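Local coordinates for glia-derived nexin (Homo sapiens, PDB 4DY0), which inhibits the serine proteases thrombin, trypsin and urokinase as a heparin-binding serpin, and promotes neurite extension by inhibiting thrombin, at residues A[31-36]-A[374-379]; A[186-191]-A[356-361]; A[198-203]-A[271-276]; A[234-239]-A[352-357]. All coordinates share one frame; numbering follows the deposited sequence.

Contact 1. Residues A[31-36]-A[374-379]; sequences NIVISP and GQINKP
Asn31 meets the C-terminal tail with its side-chain amide, while the next two residues, Ile32 and Val33, pair antiparallel with Gln375 and Gly374. The short strand 32-34 is thereby added to the edge of strand 369-376 in sheet B of the serpin fold. Two backbone hydrogen bonds join the hydrogen-bonded pair: Ile32 N to Gln375 O at 3.0 Å and Gln375 N to Ile32 O at 2.7 Å. Val33 and Gly374 form the neighbouring non-hydrogen-bonded pair.

Beyond the strand ends the polar work falls to Asn31, whose CG stands beside the backbone N (chi1 -69°), which carries the amide out to the tail. There OD1 accepts two amides, Asn377 N at 2.7 Å, nearly along the C=O axis, and Lys378 N at 3.1 Å, in the carbonyl plane on a lone pair. ND2 gives one of its hydrogens to Lys378 O at 2.9 Å, an acceptor close to the amide plane.

Apolar contact is lighter. On one face Val33 CG2 comes to 4.3 Å from Ile376 CD1; Ile376 also packs on Phe277 and Ala279 of strand 266-284, and Val33 on Ala281. On the other face Ile32 and Gln375 lie side by side under helix 5-26, with Ile32 CG1 4.1 Å from Gln375 NE2, whose hydrogen bond goes to Asp30 O.

With three bonds on one amide, Asn31 is held against rotation and supplies the main chain of Asn377 and Lys378 with partners where strand pairing has stopped, tying the C-terminal tail to the N-terminal part of the molecule.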
loop_
_atom_site.group_PDB
_atom_site.type_symbol
_atom_site.label_atom_id
_atom_site.label_comp_id
_atom_site.label_asym_id
_atom_site.label_seq_id
_atom_site.Cartn_x
_atom_site.Cartn_y
_atom_site.Cartn_z
ATOM N N ASN A 31 8.059 3.812 -10.691
ATOM C CA ASN A 31 7.986 3.031 -9.481
ATOM C C ASN A 31 6.729 3.432 -8.726
ATOM O O ASN A 31 6.576 4.577 -8.310
ATOM C CB ASN A 31 9.234 3.248 -8.628
ATOM C CG ASN A 31 10.473 2.654 -9.259
ATOM O OD1 ASN A 31 10.390 1.785 -10.136
ATOM N ND2 ASN A 31 11.637 3.118 -8.820
ATOM N N ILE A 32 5.811 2.490 -8.574
ATOM C CA ILE A 32 4.564 2.765 -7.880
ATOM C C ILE A 32 4.441 1.833 -6.686
ATOM O O ILE A 32 4.449 0.613 -6.839
ATOM C CB ILE A 32 3.353 2.581 -8.806
ATOM C CG1 ILE A 32 3.455 3.519 -10.012
ATOM C CG2 ILE A 32 2.066 2.836 -8.048
ATOM C CD1 ILE A 32 3.367 4.994 -9.651
ATOM N N VAL A 33 4.354 2.412 -5.493
ATOM C CA VAL A 33 4.209 1.625 -4.276
ATOM C C VAL A 33 3.027 2.126 -3.467
ATOM O O VAL A 33 3.047 3.232 -2.928
ATOM C CB VAL A 33 5.485 1.653 -3.419
ATOM C CG1 VAL A 33 5.364 0.670 -2.258
ATOM C CG2 VAL A 33 6.692 1.322 -4.276
ATOM N N ILE A 34 1.998 1.292 -3.403
ATOM C CA ILE A 34 0.735 1.629 -2.774
ATOM C C ILE A 34 0.483 0.675 -1.613
ATOM O O ILE A 34 1.059 -0.420 -1.559
ATOM C CB ILE A 34 -0.414 1.446 -3.786
ATOM C CG1 ILE A 34 -0.321 2.493 -4.901
ATOM C CG2 ILE A 34 -1.759 1.490 -3.098
ATOM C CD1 ILE A 34 -0.431 3.902 -4.414
ATOM N N SER A 35 -0.372 1.088 -0.684
ATOM C CA SER A 35 -0.859 0.180 0.345
ATOM C C SER A 35 -2.353 -0.027 0.161
ATOM O O SER A 35 -3.150 0.808 0.580
ATOM C CB SER A 35 -0.582 0.726 1.739
ATOM O OG SER A 35 -1.175 -0.114 2.710
ATOM N N PRO A 36 -2.741 -1.132 -0.494
ATOM C CA PRO A 36 -4.159 -1.359 -0.773
ATOM C C PRO A 36 -5.013 -1.318 0.489
ATOM O O PRO A 36 -6.107 -0.747 0.480
ATOM C CB PRO A 36 -4.171 -2.761 -1.387
ATOM C CG PRO A 36 -2.823 -2.877 -2.046
ATOM C CD PRO A 36 -1.880 -2.159 -1.107
ATOM N N GLY A 374 3.362 -3.095 -5.201
ATOM C CA GLY A 374 4.308 -2.240 -5.891
ATOM C C GLY A 374 4.693 -2.692 -7.283
ATOM O O GLY A 374 4.770 -3.891 -7.575
ATOM N N GLN A 375 4.935 -1.722 -8.156
ATOM C CA GLN A 375 5.546 -2.027 -9.431
ATOM C C GLN A 375 6.911 -1.354 -9.441
ATOM O O GLN A 375 7.017 -0.138 -9.305
ATOM C CB GLN A 375 4.663 -1.571 -10.600
ATOM C CG GLN A 375 5.206 -0.411 -11.388
ATOM C CD GLN A 375 4.455 -0.187 -12.690
ATOM O OE1 GLN A 375 3.954 -1.129 -13.298
ATOM N NE2 GLN A 375 4.373 1.069 -13.120
ATOM N N ILE A 376 7.961 -2.156 -9.565
ATOM C CA ILE A 376 9.312 -1.614 -9.557
ATOM C C ILE A 376 9.902 -1.662 -10.956
ATOM O O ILE A 376 10.194 -2.742 -11.471
ATOM C CB ILE A 376 10.229 -2.389 -8.592
ATOM C CG1 ILE A 376 9.656 -2.364 -7.168
ATOM C CG2 ILE A 376 11.648 -1.830 -8.633
ATOM C CD1 ILE A 376 9.424 -0.958 -6.611
ATOM N N ASN A 377 10.063 -0.488 -11.564
ATOM C CA ASN A 377 10.650 -0.366 -12.897
ATOM C C ASN A 377 12.152 -0.124 -12.849
ATOM O O ASN A 377 12.860 -0.365 -13.826
ATOM C CB ASN A 377 9.972 0.765 -13.671
ATOM C CG ASN A 377 8.712 0.312 -14.362
ATOM O OD1 ASN A 377 7.602 0.712 -13.996
ATOM N ND2 ASN A 377 8.868 -0.552 -15.356
ATOM N N LYS A 378 12.628 0.367 -11.711
ATOM C CA LYS A 378 14.055 0.561 -11.493
ATOM C C LYS A 378 14.347 0.628 -10.000
ATOM O O LYS A 378 14.022 1.615 -9.352
ATOM C CB LYS A 378 14.545 1.835 -12.181
ATOM C CG LYS A 378 16.057 1.886 -12.352
ATOM C CD LYS A 378 16.478 3.001 -13.298
ATOM C CE LYS A 378 16.201 4.372 -12.703
ATOM N NZ LYS A 378 16.636 5.464 -13.619
ATOM N N PRO A 379 14.953 -0.433 -9.446
ATOM C CA PRO A 379 15.265 -0.453 -8.018
ATOM C C PRO A 379 16.109 0.749 -7.623
ATOM O O PRO A 379 16.963 1.193 -8.396
ATOM C CB PRO A 379 16.072 -1.747 -7.838
ATOM C CG PRO A 379 16.318 -2.284 -9.217
ATOM C CD PRO A 379 15.301 -1.694 -10.119
ATOM O OXT PRO A 379 15.951 1.303 -6.534
#

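Contact 2. Residues A[186-191]-A[356-361]; sequences RTFVAA and RPFLFF
Val189 and Arg356 bring the two backbones nearest, with their CA atoms 5.1 Å apart, and Arg356 CA makes a CA-H...O contact of 3.6 Å with Val189 O. The meeting place is characteristic of the serpin fold: the end of sheet C strand 184-189 lies against the link that leads into sheet B strand 358-364.

Phe188 and Pro357 carry the side-chain contact. With CG anti to the backbone N (chi1 -177°), the Phe188 ring reaches the Arg356-Pro357 peptide with its tip, and CZ comes to 3.3 Å from Arg356 C. One ring face receives Arg356 CA, 3.7 Å above the plane and offset toward the rim. The rim also reaches the next aromatic residue, Phe188 CE1 standing 4.2 Å from Phe358 CD1, each of these atoms at the edge of the other ring. Phe358 itself packs on Ile376 of the adjoining strand. An alanine in place of Phe188 would probably open a gap beside the Arg356-Pro357 peptide and leave the edge of Phe358 without its aromatic neighbour.

Val198 and Met200 of strand 195-213 also pack on the Phe188 ring. Beside it the Pro357 ring fits the turn of the chain at the end of strand 184-189: Pro357 CG lies 3.8 Å from Ala191 N, and Pro357 CD approaches Val189 O to 3.1 Å.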
loop_
_atom_site.group_PDB
_atom_site.type_symbol
_atom_site.label_atom_id
_atom_site.label_comp_id
_atom_site.label_asym_id
_atom_site.label_seq_id
_atom_site.Cartn_x
_atom_site.Cartn_y
_atom_site.Cartn_z
ATOM N N ARG A 186 24.664 -6.641 -9.975
ATOM C CA ARG A 186 24.272 -7.382 -11.172
ATOM C C ARG A 186 23.417 -6.522 -12.092
ATOM O O ARG A 186 22.892 -5.494 -11.681
ATOM C CB ARG A 186 23.507 -8.653 -10.800
ATOM C CG ARG A 186 24.274 -9.593 -9.886
ATOM C CD ARG A 186 23.490 -10.869 -9.618
ATOM N NE ARG A 186 24.179 -11.747 -8.674
ATOM C CZ ARG A 186 24.998 -12.734 -9.027
ATOM N NH1 ARG A 186 25.240 -12.978 -10.310
ATOM N NH2 ARG A 186 25.579 -13.477 -8.095
ATOM N N THR A 187 23.274 -6.956 -13.336
ATOM C CA THR A 187 22.503 -6.216 -14.323
ATOM C C THR A 187 20.987 -6.303 -14.109
ATOM O O THR A 187 20.420 -7.393 -14.005
ATOM C CB THR A 187 22.820 -6.699 -15.746
ATOM O OG1 THR A 187 24.208 -6.484 -16.028
ATOM C CG2 THR A 187 21.976 -5.946 -16.767
ATOM N N PHE A 188 20.344 -5.140 -14.044
ATOM C CA PHE A 188 18.891 -5.051 -14.062
ATOM C C PHE A 188 18.524 -4.338 -15.361
ATOM O O PHE A 188 19.033 -3.257 -15.635
ATOM C CB PHE A 188 18.389 -4.266 -12.841
ATOM C CG PHE A 188 16.887 -4.174 -12.744
ATOM C CD1 PHE A 188 16.169 -5.074 -11.969
ATOM C CD2 PHE A 188 16.192 -3.183 -13.422
ATOM C CE1 PHE A 188 14.782 -4.990 -11.878
ATOM C CE2 PHE A 188 14.810 -3.094 -13.336
ATOM C CZ PHE A 188 14.104 -3.999 -12.562
ATOM N N VAL A 189 17.683 -4.953 -16.185
ATOM C CA VAL A 189 17.262 -4.311 -17.427
ATOM C C VAL A 189 15.918 -3.620 -17.222
ATOM O O VAL A 189 14.887 -4.276 -17.084
ATOM C CB VAL A 189 17.166 -5.307 -18.594
ATOM C CG1 VAL A 189 16.739 -4.584 -19.862
ATOM C CG2 VAL A 189 18.502 -5.989 -18.819
ATOM N N ALA A 190 15.935 -2.291 -17.193
ATOM C CA ALA A 190 14.723 -1.529 -16.902
ATOM C C ALA A 190 13.823 -1.423 -18.120
ATOM O O ALA A 190 14.127 -1.976 -19.177
ATOM C CB ALA A 190 15.068 -0.153 -16.366
ATOM N N ALA A 191 12.710 -0.713 -17.959
ATOM C CA ALA A 191 11.723 -0.566 -19.026
ATOM C C ALA A 191 12.310 0.056 -20.299
ATOM O O ALA A 191 12.021 -0.400 -21.411
ATOM C CB ALA A 191 10.531 0.243 -18.531
ATOM N N ARG A 356 14.386 -7.691 -14.122
ATOM C CA ARG A 356 13.586 -6.858 -15.017
ATOM C C ARG A 356 12.401 -6.324 -14.214
ATOM O O ARG A 356 12.106 -6.842 -13.141
ATOM C CB ARG A 356 13.100 -7.677 -16.219
ATOM C CG ARG A 356 14.215 -8.243 -17.094
ATOM C CD ARG A 356 13.759 -9.454 -17.923
ATOM N NE ARG A 356 13.587 -10.641 -17.088
ATOM C CZ ARG A 356 12.455 -11.334 -16.971
ATOM N NH1 ARG A 356 11.377 -10.986 -17.660
ATOM N NH2 ARG A 356 12.409 -12.392 -16.173
ATOM N N PRO A 357 11.723 -5.280 -14.717
ATOM C CA PRO A 357 10.603 -4.706 -13.960
ATOM C C PRO A 357 9.683 -5.783 -13.380
ATOM O O PRO A 357 9.354 -6.757 -14.068
ATOM C CB PRO A 357 9.870 -3.874 -15.009
ATOM C CG PRO A 357 10.975 -3.415 -15.935
ATOM C CD PRO A 357 11.968 -4.564 -15.983
ATOM N N PHE A 358 9.279 -5.610 -12.124
ATOM C CA PHE A 358 8.530 -6.643 -11.415
ATOM C C PHE A 358 7.422 -6.094 -10.524
ATOM O O PHE A 358 7.385 -4.905 -10.208
ATOM C CB PHE A 358 9.473 -7.522 -10.579
ATOM C CG PHE A 358 10.191 -6.784 -9.473
ATOM C CD1 PHE A 358 11.325 -6.027 -9.744
ATOM C CD2 PHE A 358 9.746 -6.865 -8.161
ATOM C CE1 PHE A 358 11.997 -5.354 -8.730
ATOM C CE2 PHE A 358 10.412 -6.195 -7.136
ATOM C CZ PHE A 358 11.538 -5.438 -7.425
ATOM N N LEU A 359 6.524 -6.985 -10.125
ATOM C CA LEU A 359 5.441 -6.658 -9.217
ATOM C C LEU A 359 5.704 -7.334 -7.881
ATOM O O LEU A 359 6.235 -8.439 -7.835
ATOM C CB LEU A 359 4.118 -7.174 -9.780
ATOM C CG LEU A 359 2.869 -6.853 -8.958
ATOM C CD1 LEU A 359 2.313 -5.508 -9.378
ATOM C CD2 LEU A 359 1.823 -7.937 -9.135
ATOM N N PHE A 360 5.330 -6.681 -6.788
ATOM C CA PHE A 360 5.439 -7.331 -5.495
ATOM C C PHE A 360 4.288 -6.976 -4.570
ATOM O O PHE A 360 3.734 -5.875 -4.647
ATOM C CB PHE A 360 6.793 -7.047 -4.835
ATOM C CG PHE A 360 6.888 -5.703 -4.181
ATOM C CD1 PHE A 360 7.474 -4.636 -4.839
ATOM C CD2 PHE A 360 6.416 -5.510 -2.887
ATOM C CE1 PHE A 360 7.572 -3.391 -4.224
ATOM C CE2 PHE A 360 6.511 -4.274 -2.270
ATOM C CZ PHE A 360 7.090 -3.214 -2.937
ATOM N N PHE A 361 3.925 -7.935 -3.720
ATOM C CA PHE A 361 2.932 -7.735 -2.675
ATOM C C PHE A 361 3.588 -7.963 -1.329
ATOM O O PHE A 361 4.520 -8.754 -1.214
ATOM C CB PHE A 361 1.804 -8.766 -2.786
ATOM C CG PHE A 361 0.908 -8.582 -3.965
ATOM C CD1 PHE A 361 1.040 -9.389 -5.081
ATOM C CD2 PHE A 361 -0.096 -7.626 -3.948
ATOM C CE1 PHE A 361 0.201 -9.233 -6.169
ATOM C CE2 PHE A 361 -0.937 -7.464 -5.029
ATOM C CZ PHE A 361 -0.789 -8.269 -6.144
#

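Contact 3. Residues A[198-203]-A[271-276]; sequences VPMLAQ and QVILPK
Met200 reaches across to Ile273 and Pro275 on one side of a two-strand pairing, while Leu201 meets Leu274 and Lys276 on the other. The thioether chain of Met200 is extended beyond CG (chi2 -165°) and crosses the side chain of Ile273 at about a right angle, Met200 SD lying 3.7 Å from Ile273 CG2. Against Pro275 it runs side by side in the same direction, with Met200 CE 4.2 Å from Pro275 CG. Val198 adds to this group from a slant, its CG1 touching Pro275 CB at 4.1 Å. Ala202 packs against the same isoleucine, Ala202 CB lying 3.9 Å from Ile273 CG1. An alanine in place of Met200 would probably open a gap between Ile273 and the Pro275 ring and leave Ile273 CG2 without its sulfur neighbour.

Leu201 turns to the opposite face. Its CD2 comes to 3.5 Å from Lys276 CB, the two side chains crossing at about a right angle, and Leu201 CD1 lies 4.2 Å from Leu274 CD1. The lysine chain runs on, and its NZ forms a salt bridge with Glu330 and a hydrogen bond with Ser329.

Five backbone hydrogen bonds hold these side chains in step. Leu201 with Leu274 and Gln203 with Val272 each exchange two, the shortest being Leu201 N to Leu274 O at 2.6 Å, and Lys276 N adds one to Pro199 O. Strands 195-213 and 266-284 run antiparallel here, with segment axes 153° apart, a pairing typical of sheet C in the serpin fold.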
loop_
_atom_site.group_PDB
_atom_site.type_symbol
_atom_site.label_atom_id
_atom_site.label_comp_id
_atom_site.label_asym_id
_atom_site.label_seq_id
_atom_site.Cartn_x
_atom_site.Cartn_y
_atom_site.Cartn_z
ATOM N N VAL A 198 22.947 -3.013 -10.168
ATOM C CA VAL A 198 22.201 -3.049 -8.946
ATOM C C VAL A 198 22.726 -4.069 -7.992
ATOM O O VAL A 198 23.043 -5.123 -8.390
ATOM C CB VAL A 198 20.719 -3.387 -9.253
ATOM C CG1 VAL A 198 19.884 -3.338 -8.072
ATOM C CG2 VAL A 198 20.208 -2.511 -10.293
ATOM N N PRO A 199 22.801 -3.734 -6.715
ATOM C CA PRO A 199 23.148 -4.717 -5.694
ATOM C C PRO A 199 22.021 -5.732 -5.589
ATOM O O PRO A 199 20.854 -5.349 -5.470
ATOM C CB PRO A 199 23.213 -3.889 -4.403
ATOM C CG PRO A 199 23.152 -2.450 -4.821
ATOM C CD PRO A 199 22.479 -2.416 -6.144
ATOM N N MET A 200 22.352 -7.016 -5.644
ATOM C CA MET A 200 21.317 -8.033 -5.527
ATOM C C MET A 200 21.620 -9.103 -4.487
ATOM O O MET A 200 22.729 -9.631 -4.423
ATOM C CB MET A 200 21.029 -8.669 -6.884
ATOM C CG MET A 200 20.420 -7.703 -7.877
ATOM S SD MET A 200 19.705 -8.557 -9.281
ATOM C CE MET A 200 19.345 -7.178 -10.372
ATOM N N LEU A 201 20.614 -9.404 -3.673
ATOM C CA LEU A 201 20.683 -10.494 -2.716
ATOM C C LEU A 201 20.604 -11.815 -3.462
ATOM O O LEU A 201 19.921 -11.915 -4.486
ATOM C CB LEU A 201 19.509 -10.405 -1.742
ATOM C CG LEU A 201 19.158 -9.016 -1.200
ATOM C CD1 LEU A 201 17.782 -9.023 -0.549
ATOM C CD2 LEU A 201 20.216 -8.521 -0.228
ATOM N N ALA A 202 21.298 -12.827 -2.950
ATOM C CA ALA A 202 21.245 -14.164 -3.537
ATOM C C ALA A 202 21.329 -15.238 -2.469
ATOM O O ALA A 202 22.133 -15.146 -1.547
ATOM C CB ALA A 202 22.363 -14.349 -4.545
ATOM N N GLN A 203 20.493 -16.259 -2.600
ATOM C CA GLN A 203 20.592 -17.430 -1.749
ATOM C C GLN A 203 19.940 -18.628 -2.423
ATOM O O GLN A 203 18.988 -18.485 -3.192
ATOM C CB GLN A 203 19.938 -17.172 -0.393
ATOM C CG GLN A 203 18.436 -17.376 -0.386
ATOM C CD GLN A 203 17.844 -17.238 0.997
ATOM O OE1 GLN A 203 17.635 -18.230 1.696
ATOM N NE2 GLN A 203 17.582 -16.001 1.409
ATOM N N GLN A 271 17.457 -20.996 -6.629
ATOM C CA GLN A 271 18.417 -19.901 -6.535
ATOM C C GLN A 271 17.691 -18.573 -6.718
ATOM O O GLN A 271 17.285 -18.229 -7.829
ATOM C CB GLN A 271 19.517 -20.042 -7.588
ATOM C CG GLN A 271 20.838 -20.583 -7.052
ATOM C CD GLN A 271 21.600 -19.559 -6.225
ATOM O OE1 GLN A 271 22.637 -19.869 -5.643
ATOM N NE2 GLN A 271 21.089 -18.334 -6.175
ATOM N N VAL A 272 17.518 -17.837 -5.626
ATOM C CA VAL A 272 16.823 -16.556 -5.667
ATOM C C VAL A 272 17.811 -15.411 -5.812
ATOM O O VAL A 272 18.816 -15.354 -5.108
ATOM C CB VAL A 272 15.981 -16.318 -4.400
ATOM C CG1 VAL A 272 15.250 -14.987 -4.494
ATOM C CG2 VAL A 272 14.994 -17.461 -4.195
ATOM N N ILE A 273 17.527 -14.506 -6.738
ATOM C CA ILE A 273 18.360 -13.329 -6.931
ATOM C C ILE A 273 17.459 -12.100 -7.031
ATOM O O ILE A 273 16.607 -12.005 -7.916
ATOM C CB ILE A 273 19.282 -13.495 -8.146
ATOM C CG1 ILE A 273 20.282 -14.623 -7.869
ATOM C CG2 ILE A 273 20.016 -12.195 -8.465
ATOM C CD1 ILE A 273 21.492 -14.605 -8.760
ATOM N N LEU A 274 17.654 -11.176 -6.097
ATOM C CA LEU A 274 16.673 -10.140 -5.793
ATOM C C LEU A 274 17.396 -8.823 -5.522
ATOM O O LEU A 274 18.368 -8.797 -4.770
ATOM C CB LEU A 274 15.912 -10.557 -4.532
ATOM C CG LEU A 274 14.523 -10.021 -4.203
ATOM C CD1 LEU A 274 14.299 -10.127 -2.710
ATOM C CD2 LEU A 274 14.359 -8.588 -4.653
ATOM N N PRO A 275 16.938 -7.723 -6.137
ATOM C CA PRO A 275 17.576 -6.451 -5.836
ATOM C C PRO A 275 17.519 -6.129 -4.350
ATOM O O PRO A 275 16.474 -6.289 -3.710
ATOM C CB PRO A 275 16.728 -5.446 -6.614
ATOM C CG PRO A 275 16.213 -6.225 -7.762
ATOM C CD PRO A 275 15.935 -7.593 -7.206
ATOM N N LYS A 276 18.648 -5.704 -3.803
ATOM C CA LYS A 276 18.672 -5.129 -2.471
ATOM C C LYS A 276 18.409 -3.637 -2.651
ATOM O O LYS A 276 19.199 -2.939 -3.280
ATOM C CB LYS A 276 20.033 -5.369 -1.816
ATOM C CG LYS A 276 20.444 -4.296 -0.819
ATOM C CD LYS A 276 21.424 -4.833 0.215
ATOM C CE LYS A 276 21.928 -3.709 1.101
ATOM N NZ LYS A 276 21.817 -4.067 2.537
#

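Contact 4. Residues A[234-239]-A[352-357]; sequences MLIALP and FIVDRP
The CA atoms come closest at Leu238 and Pro357, 7.0 Å apart; the touching parts run 77° to one another and do not pair as strands. In serpin terms, strand 232-239 of sheet B meets the chain leaving sheet C strand 351-353, which bends through an inverse gamma turn centred on Val354, and side chains of 352-357 reach both side chains and main chain of 234-239.

Leu238 and Ile236 both start out toward 352-357. Leu238 CD2 packs 3.9 Å from Phe352 CZ, the two side chains running antiparallel past one another. Ile236 CG2 touches both Val354 CG2, at 4.1 Å, and Phe352 CE2; Ile223 of the adjacent strand packs on Ile236 and Phe352 alike. The other methyl of Leu238, CD1, sits over one face of the Arg356 guanidinium, 3.5 Å above its plane and toward the rim.

That guanidinium is fixed by hydrogen bonds from three nitrogens. A bend at chi3 (-73°) places Arg356 NE near Asp355 OD1, its salt-bridge partner at 3.0 Å, met on the syn side. The opposite end grips a single backbone oxygen lying in the guanidinium plane: Pro239 O accepts from Arg356 NH1 at 3.0 Å and from Arg356 NH2 at 3.2 Å.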
loop_
_atom_site.group_PDB
_atom_site.type_symbol
_atom_site.label_atom_id
_atom_site.label_comp_id
_atom_site.label_asym_id
_atom_site.label_seq_id
_atom_site.Cartn_x
_atom_site.Cartn_y
_atom_site.Cartn_z
ATOM N N MET A 234 6.399 -11.687 1.491
ATOM C CA MET A 234 6.468 -10.944 0.254
ATOM C C MET A 234 6.139 -11.876 -0.908
ATOM O O MET A 234 6.562 -13.034 -0.927
ATOM C CB MET A 234 7.860 -10.348 0.061
ATOM C CG MET A 234 8.025 -9.639 -1.279
ATOM S SD MET A 234 9.643 -8.883 -1.505
ATOM C CE MET A 234 9.511 -7.464 -0.420
ATOM N N LEU A 235 5.373 -11.367 -1.865
ATOM C CA LEU A 235 5.102 -12.092 -3.094
ATOM C C LEU A 235 5.688 -11.299 -4.249
ATOM O O LEU A 235 5.575 -10.073 -4.285
ATOM C CB LEU A 235 3.598 -12.284 -3.287
ATOM C CG LEU A 235 2.938 -13.437 -2.524
ATOM C CD1 LEU A 235 3.464 -13.545 -1.109
ATOM C CD2 LEU A 235 1.430 -13.262 -2.515
ATOM N N ILE A 236 6.329 -11.996 -5.181
ATOM C CA ILE A 236 6.956 -11.341 -6.324
ATOM C C ILE A 236 6.572 -12.035 -7.621
ATOM O O ILE A 236 6.590 -13.267 -7.710
ATOM C CB ILE A 236 8.490 -11.337 -6.208
ATOM C CG1 ILE A 236 8.921 -10.677 -4.900
ATOM C CG2 ILE A 236 9.116 -10.635 -7.411
ATOM C CD1 ILE A 236 10.406 -10.417 -4.813
ATOM N N ALA A 237 6.215 -11.237 -8.623
ATOM C CA ALA A 237 5.872 -11.769 -9.933
ATOM C C ALA A 237 6.506 -10.928 -11.035
ATOM O O ALA A 237 6.549 -9.697 -10.953
ATOM C CB ALA A 237 4.364 -11.825 -10.107
ATOM N N LEU A 238 7.017 -11.603 -12.056
ATOM C CA LEU A 238 7.512 -10.926 -13.244
ATOM C C LEU A 238 7.406 -11.888 -14.419
ATOM O O LEU A 238 7.307 -13.102 -14.216
ATOM C CB LEU A 238 8.948 -10.417 -13.048
ATOM C CG LEU A 238 10.130 -11.363 -13.272
ATOM C CD1 LEU A 238 11.416 -10.561 -13.357
ATOM C CD2 LEU A 238 10.224 -12.415 -12.170
ATOM N N PRO A 239 7.411 -11.350 -15.651
ATOM C CA PRO A 239 7.146 -12.150 -16.849
ATOM C C PRO A 239 8.203 -13.216 -17.087
ATOM O O PRO A 239 9.368 -13.024 -16.756
ATOM C CB PRO A 239 7.188 -11.120 -17.987
ATOM C CG PRO A 239 7.076 -9.779 -17.316
ATOM C CD PRO A 239 7.723 -9.950 -15.981
ATOM N N PHE A 352 15.219 -18.084 -9.875
ATOM C CA PHE A 352 14.254 -16.997 -9.852
ATOM C C PHE A 352 15.022 -15.684 -9.747
ATOM O O PHE A 352 15.345 -15.221 -8.649
ATOM C CB PHE A 352 13.275 -17.151 -8.694
ATOM C CG PHE A 352 12.027 -16.319 -8.840
ATOM C CD1 PHE A 352 10.841 -16.893 -9.271
ATOM C CD2 PHE A 352 12.041 -14.963 -8.552
ATOM C CE1 PHE A 352 9.691 -16.132 -9.408
ATOM C CE2 PHE A 352 10.892 -14.196 -8.688
ATOM C CZ PHE A 352 9.717 -14.783 -9.115
ATOM N N ILE A 353 15.330 -15.103 -10.902
ATOM C CA ILE A 353 16.175 -13.920 -10.960
ATOM C C ILE A 353 15.362 -12.680 -11.292
ATOM O O ILE A 353 14.836 -12.548 -12.396
ATOM C CB ILE A 353 17.295 -14.074 -12.003
ATOM C CG1 ILE A 353 18.078 -15.366 -11.754
ATOM C CG2 ILE A 353 18.214 -12.857 -11.979
ATOM C CD1 ILE A 353 18.914 -15.812 -12.938
ATOM N N VAL A 354 15.274 -11.772 -10.329
ATOM C CA VAL A 354 14.500 -10.557 -10.499
ATOM C C VAL A 354 15.358 -9.471 -11.140
ATOM O O VAL A 354 15.864 -8.589 -10.449
ATOM C CB VAL A 354 13.961 -10.067 -9.145
ATOM C CG1 VAL A 354 13.227 -8.756 -9.310
ATOM C CG2 VAL A 354 13.048 -11.118 -8.539
ATOM N N ASP A 355 15.513 -9.538 -12.461
ATOM C CA ASP A 355 16.421 -8.642 -13.180
ATOM C C ASP A 355 15.711 -7.742 -14.197
ATOM O O ASP A 355 16.355 -7.111 -15.033
ATOM C CB ASP A 355 17.519 -9.453 -13.875
ATOM C CG ASP A 355 16.962 -10.488 -14.844
ATOM O OD1 ASP A 355 15.727 -10.551 -15.014
ATOM O OD2 ASP A 355 17.759 -11.245 -15.438
ATOM N N ARG A 356 14.386 -7.691 -14.122
ATOM C CA ARG A 356 13.586 -6.858 -15.017
ATOM C C ARG A 356 12.401 -6.324 -14.214
ATOM O O ARG A 356 12.106 -6.842 -13.141
ATOM C CB ARG A 356 13.100 -7.677 -16.219
ATOM C CG ARG A 356 14.215 -8.243 -17.094
ATOM C CD ARG A 356 13.759 -9.454 -17.923
ATOM N NE ARG A 356 13.587 -10.641 -17.088
ATOM C CZ ARG A 356 12.455 -11.334 -16.971
ATOM N NH1 ARG A 356 11.377 -10.986 -17.660
ATOM N NH2 ARG A 356 12.409 -12.392 -16.173
ATOM N N PRO A 357 11.723 -5.280 -14.717
ATOM C CA PRO A 357 10.603 -4.706 -13.960
ATOM C C PRO A 357 9.683 -5.783 -13.380
ATOM O O PRO A 357 9.354 -6.757 -14.068
ATOM C CB PRO A 357 9.870 -3.874 -15.009
ATOM C CG PRO A 357 10.975 -3.415 -15.935
ATOM C CD PRO A 357 11.968 -4.564 -15.983
#

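Contacts 2 and 4 share Arg356 and Pro357, and their centres lie about 7 Å apart: the link between sheets C and B is contacted by 186-191 and by 234-239. Contact 3 joins this group at about 11 Å from each, through probable hydrogen bonds such as Ile273 O to Val354 N at 2.8 Å and Arg186 N to Val198 O at 2.7 Å. Contact 1 continues sheet B, Ile376 N probably bonding to Phe358 O at 2.9 Å, and its Pro379 packs on Val198 and Pro275 of contact 3. All four lie away from the predicted reactive bond Arg346-Ser347, although strand 351-353 follows it closely in sequence.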